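Local coordinates for Peptide/nickel transport system substrate-binding protein (Listeria monocytogenes serotype 1/2a, PDB 5KZT) that binds peptides as the substrate-binding protein OppA and probably hands them to an ABC transporter for uptake, at residues A[42-47]-A[519-524]; A[195-200]-A[207-212]. All blocks are in the same frame, centred on the assembly; numbering follows the deposited sequence.

Interaction 1: A[42-47]-A[519-524]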
# COMPACT_ATOMS: atom_id res chain seq x y z
N VAL A 42 -4.93 11.16 1.81
CA VAL A 42 -3.97 12.15 2.30
C VAL A 42 -3.06 12.69 1.19
O VAL A 42 -2.56 13.82 1.30
CB VAL A 42 -3.14 11.68 3.52
CG1 VAL A 42 -4.05 11.33 4.68
CG2 VAL A 42 -2.22 10.55 3.18
N ASN A 43 -2.83 11.92 0.12
CA ASN A 43 -2.08 12.47 -1.01
C ASN A 43 -2.74 13.65 -1.74
O ASN A 43 -2.05 14.46 -2.37
CB ASN A 43 -1.75 11.40 -2.04
CG ASN A 43 -0.63 11.83 -2.96
OD1 ASN A 43 0.44 12.24 -2.50
ND2 ASN A 43 -0.86 11.76 -4.27
N GLN A 44 -4.06 13.75 -1.65
CA GLN A 44 -4.79 14.87 -2.26
C GLN A 44 -4.85 16.10 -1.35
O GLN A 44 -4.95 17.24 -1.83
CB GLN A 44 -6.22 14.48 -2.61
CG GLN A 44 -6.39 13.09 -3.20
CD GLN A 44 -5.44 12.76 -4.34
OE1 GLN A 44 -5.12 13.61 -5.18
NE2 GLN A 44 -5.00 11.52 -4.40
N THR A 45 -4.86 15.84 -0.04
CA THR A 45 -5.15 16.85 0.97
C THR A 45 -3.90 17.39 1.66
O THR A 45 -3.95 18.42 2.34
CB THR A 45 -6.12 16.29 2.03
OG1 THR A 45 -5.54 15.20 2.72
CG2 THR A 45 -7.38 15.77 1.38
N ASN A 46 -2.78 16.70 1.48
CA ASN A 46 -1.54 17.10 2.12
C ASN A 46 -0.38 16.87 1.19
O ASN A 46 -0.53 16.20 0.16
CB ASN A 46 -1.38 16.31 3.40
CG ASN A 46 -2.43 16.68 4.43
OD1 ASN A 46 -3.49 16.07 4.51
ND2 ASN A 46 -2.17 17.74 5.18
N GLU A 47 0.76 17.44 1.54
CA GLU A 47 1.89 17.43 0.64
C GLU A 47 3.20 17.52 1.41
O GLU A 47 3.29 18.23 2.40
CB GLU A 47 1.75 18.60 -0.34
CG GLU A 47 2.82 18.69 -1.44
CD GLU A 47 2.61 19.90 -2.32
OE1 GLU A 47 1.87 19.78 -3.34
OE2 GLU A 47 3.16 20.97 -2.00
N TYR A 519 -3.14 7.82 -6.83
CA TYR A 519 -3.50 8.89 -7.76
C TYR A 519 -3.10 10.26 -7.25
O TYR A 519 -2.93 10.47 -6.04
CB TYR A 519 -5.00 8.87 -8.06
CG TYR A 519 -5.43 7.65 -8.82
CD1 TYR A 519 -5.80 6.48 -8.16
CD2 TYR A 519 -5.46 7.65 -10.22
CE1 TYR A 519 -6.19 5.35 -8.87
CE2 TYR A 519 -5.82 6.51 -10.93
CZ TYR A 519 -6.19 5.37 -10.25
OH TYR A 519 -6.58 4.24 -10.97
N THR A 520 -2.93 11.18 -8.19
CA THR A 520 -2.79 12.60 -7.87
C THR A 520 -3.79 13.33 -8.75
O THR A 520 -3.64 13.36 -9.97
CB THR A 520 -1.37 13.10 -8.14
OG1 THR A 520 -0.44 12.36 -7.33
CG2 THR A 520 -1.26 14.61 -7.80
N TYR A 521 -4.83 13.88 -8.11
CA TYR A 521 -5.90 14.57 -8.83
C TYR A 521 -5.60 16.05 -9.07
O TYR A 521 -6.42 16.72 -9.72
CB TYR A 521 -7.22 14.48 -8.07
CG TYR A 521 -7.64 13.08 -7.69
CD1 TYR A 521 -7.57 12.02 -8.62
CD2 TYR A 521 -8.12 12.81 -6.44
CE1 TYR A 521 -7.96 10.73 -8.28
CE2 TYR A 521 -8.53 11.52 -6.08
CZ TYR A 521 -8.44 10.49 -7.00
OH TYR A 521 -8.83 9.22 -6.60
N LYS A 522 -4.47 16.54 -8.56
CA LYS A 522 -4.11 17.96 -8.55
C LYS A 522 -4.42 18.66 -9.87
O LYS A 522 -5.06 19.70 -9.83
CB LYS A 522 -2.63 18.13 -8.21
CG LYS A 522 -2.12 19.56 -8.16
CD LYS A 522 -0.63 19.60 -7.86
CE LYS A 522 -0.08 20.99 -8.13
NZ LYS A 522 1.33 21.12 -7.70
N GLU A 523 -3.97 18.11 -11.00
CA GLU A 523 -4.09 18.80 -12.30
C GLU A 523 -5.05 18.10 -13.25
O GLU A 523 -5.07 18.39 -14.44
CB GLU A 523 -2.71 18.97 -12.95
CG GLU A 523 -1.72 19.73 -12.07
CD GLU A 523 -0.49 20.23 -12.83
OE1 GLU A 523 -0.63 21.00 -13.79
OE2 GLU A 523 0.64 19.89 -12.44
N THR A 524 -5.85 17.19 -12.72
CA THR A 524 -6.92 16.56 -13.46
C THR A 524 -7.97 17.60 -13.82
O THR A 524 -8.21 18.55 -13.07
CB THR A 524 -7.52 15.43 -12.61
OG1 THR A 524 -6.45 14.56 -12.26
CG2 THR A 524 -8.62 14.66 -13.34
O HOH W 1 2.86 19.49 -6.05
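Q44, in the last turn of helix 36-45, lays its carboxamide against Y521 and uses both polar ends on the backbone of 519-524. Its OE1 accepts from Y521 N at 3.0 Å, a bond nearly straight at the hydrogen (175°). NE2 donates to Y519 O at 2.8 Å and also to N40 O, one turn earlier in the helix. The two bonds to 519-524 bracket T520, and all three together fix the rotation of the amide about its last torsion. A bend at chi2 (-49°) places CD beside the Y521 ring, 3.4 Å from CD2. NE2 lies over one face of that ring, and the amide and ring planes are 32° apart.

N43 reaches the same carbonyl from its other face: ND2 donates to Y519 O at 3.0 Å, moderately tilted from the carbonyl plane, whereas Q44 NE2 stands well above it on the opposite face. N43 ND2 also makes a weak bond to T520 OG1, a hydroxyl paired with N513 as well. Farther along, a water donates to E47 OE1 and accepts from K522 NZ; D216 forms a salt bridge with K522, and Y214 OH bonds both charged groups.

Two amide donors thus converge on one carbonyl of a C-terminal strand in a largely buried contact, so the helix end is tied to backbone atoms through side-chain amides, with an oppositely charged pair bridged by water alongside.

Interaction 2: A[195-200]-A[207-212]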
# COMPACT_ATOMS: atom_id res chain seq x y z
N GLU A 195 -8.99 20.20 0.19
CA GLU A 195 -9.45 19.94 1.54
C GLU A 195 -10.40 18.74 1.51
O GLU A 195 -11.13 18.57 0.52
CB GLU A 195 -10.25 21.12 2.04
CG GLU A 195 -9.48 22.42 2.06
CD GLU A 195 -10.26 23.51 2.76
OE1 GLU A 195 -11.27 23.98 2.20
OE2 GLU A 195 -9.84 23.88 3.87
N LEU A 196 -10.42 17.95 2.58
CA LEU A 196 -11.41 16.88 2.77
C LEU A 196 -12.61 17.42 3.54
O LEU A 196 -12.44 18.13 4.52
CB LEU A 196 -10.82 15.66 3.51
CG LEU A 196 -11.62 14.36 3.51
CD1 LEU A 196 -11.64 13.74 2.11
CD2 LEU A 196 -11.05 13.34 4.48
N LYS A 197 -13.81 17.09 3.06
CA LYS A 197 -15.06 17.47 3.71
C LYS A 197 -15.95 16.24 3.76
O LYS A 197 -15.75 15.29 3.00
CB LYS A 197 -15.81 18.55 2.91
CG LYS A 197 -15.10 19.87 2.75
CD LYS A 197 -15.02 20.63 4.07
CE LYS A 197 -14.44 22.03 3.90
NZ LYS A 197 -13.47 22.34 4.98
N ASP A 198 -16.94 16.30 4.64
CA ASP A 198 -18.07 15.35 4.70
C ASP A 198 -17.70 13.94 5.14
O ASP A 198 -18.51 13.04 5.00
CB ASP A 198 -18.81 15.29 3.35
CG ASP A 198 -19.22 16.66 2.84
OD1 ASP A 198 -19.80 17.42 3.62
OD2 ASP A 198 -18.99 16.96 1.66
N TRP A 199 -16.50 13.74 5.68
CA TRP A 199 -16.10 12.43 6.15
C TRP A 199 -16.30 12.45 7.66
O TRP A 199 -15.64 13.25 8.35
CB TRP A 199 -14.64 12.13 5.78
CG TRP A 199 -14.19 10.78 6.21
CD1 TRP A 199 -14.79 9.59 5.92
CD2 TRP A 199 -13.07 10.48 7.03
NE1 TRP A 199 -14.10 8.56 6.51
CE2 TRP A 199 -13.03 9.07 7.18
CE3 TRP A 199 -12.07 11.26 7.63
CZ2 TRP A 199 -12.04 8.42 7.94
CZ3 TRP A 199 -11.08 10.60 8.40
CH2 TRP A 199 -11.08 9.20 8.54
N THR A 200 -17.17 11.56 8.15
CA THR A 200 -17.46 11.42 9.59
C THR A 200 -16.50 10.51 10.32
O THR A 200 -16.57 10.41 11.55
CB THR A 200 -18.89 10.84 9.88
OG1 THR A 200 -18.96 9.41 9.64
CG2 THR A 200 -19.92 11.55 9.07
N THR A 207 -15.60 13.97 0.31
CA THR A 207 -15.50 15.01 -0.71
C THR A 207 -14.15 15.71 -0.65
O THR A 207 -13.64 15.99 0.43
CB THR A 207 -16.59 16.08 -0.49
OG1 THR A 207 -17.83 15.42 -0.25
CG2 THR A 207 -16.73 16.99 -1.68
N TYR A 208 -13.58 15.98 -1.82
CA TYR A 208 -12.40 16.81 -1.94
C TYR A 208 -12.87 18.12 -2.49
O TYR A 208 -13.63 18.13 -3.46
CB TYR A 208 -11.39 16.19 -2.91
CG TYR A 208 -10.84 14.84 -2.48
CD1 TYR A 208 -9.87 14.75 -1.48
CD2 TYR A 208 -11.28 13.65 -3.07
CE1 TYR A 208 -9.37 13.54 -1.09
CE2 TYR A 208 -10.76 12.43 -2.68
CZ TYR A 208 -9.79 12.39 -1.69
OH TYR A 208 -9.29 11.19 -1.31
N VAL A 209 -12.44 19.23 -1.89
CA VAL A 209 -12.77 20.54 -2.42
C VAL A 209 -11.47 21.29 -2.63
O VAL A 209 -10.58 21.22 -1.80
CB VAL A 209 -13.72 21.34 -1.51
CG1 VAL A 209 -14.10 22.66 -2.16
CG2 VAL A 209 -15.00 20.55 -1.25
N LYS A 210 -11.37 21.99 -3.77
CA LYS A 210 -10.17 22.77 -4.08
C LYS A 210 -9.78 23.66 -2.90
O LYS A 210 -10.61 24.40 -2.37
CB LYS A 210 -10.38 23.63 -5.35
CG LYS A 210 -9.22 24.56 -5.66
CD LYS A 210 -9.29 25.16 -7.05
CE LYS A 210 -8.24 26.26 -7.18
NZ LYS A 210 -8.02 26.79 -8.55
N ASN A 211 -8.52 23.56 -2.48
CA ASN A 211 -8.00 24.28 -1.33
C ASN A 211 -7.56 25.68 -1.77
O ASN A 211 -6.57 25.81 -2.48
CB ASN A 211 -6.82 23.50 -0.72
CG ASN A 211 -6.21 24.19 0.49
OD1 ASN A 211 -6.70 25.22 0.96
ND2 ASN A 211 -5.13 23.62 1.00
N ASP A 212 -8.27 26.71 -1.32
CA ASP A 212 -7.94 28.10 -1.66
C ASP A 212 -6.67 28.62 -0.97
O ASP A 212 -6.15 29.66 -1.36
CB ASP A 212 -9.13 29.02 -1.35
CG ASP A 212 -9.20 30.22 -2.26
OD1 ASP A 212 -8.30 31.10 -2.22
OD2 ASP A 212 -10.18 30.32 -3.04
O HOH W 2 -10.31 26.35 0.55
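Strands 195-197 and 207-210 run antiparallel as the two arms of a beta hairpin, their short axes 4.7 Å apart at closest and their directions 139° apart, a marked twist. E195 with V209 and K197 with T207 are hydrogen-bonded pairs; L196 with Y208 between them is a non-hydrogen-bonded pair. At the first, E195 N to V209 O (2.7 Å) and V209 N to E195 O (2.8 Å) both lie in the carbonyl planes. At the second, K197 N donates to T207 O at 2.9 Å, but the return bond from T207 N to K197 O is more bent, 139° at the hydrogen.

The side chains alternate. L196 and Y208 share the face turned to helix 36-45, where both touch V41. L196 CD1 meets Y208 CE1 at 3.9 Å, approaching the ring obliquely. E195, K197, T207 and V209 occupy the other face. There K197 CG packs on V209 CG2, and its ammonium forms a long salt bridge with E195 OE1. E195 CG also rests against N211 CB at 4.0 Å, the two side chains crossing at about a right angle, and a water donates to E195 OE1 while accepting from D212 N.

Where the first strand gives way to the loop, D198 has positive phi (69°) and its side chain turns back to the partner strand: T207 OG1 donates to D198 OD2 at 2.7 Å, using the anti lone pair of that oxygen.

After strand 16-21 the chain enters helix 36-45, whose last turn meets 519-524 near the C terminus; interaction 1 therefore closes a loop of 471 residues, spanning most of the protein. Interaction 2 closes a short hairpin with six residues between its segments and falls wholly within that long loop, so the two nest and do not cross. Their centres are about 12 Å apart, and they touch directly: Y208 CE1 lies 3.6 Å from Q44 CB, and T45 CG2 packs beside the same ring. The hairpin, at one edge of the four-stranded sheet that includes strand 16-21, thus backs the helix end that holds the C-terminal segment.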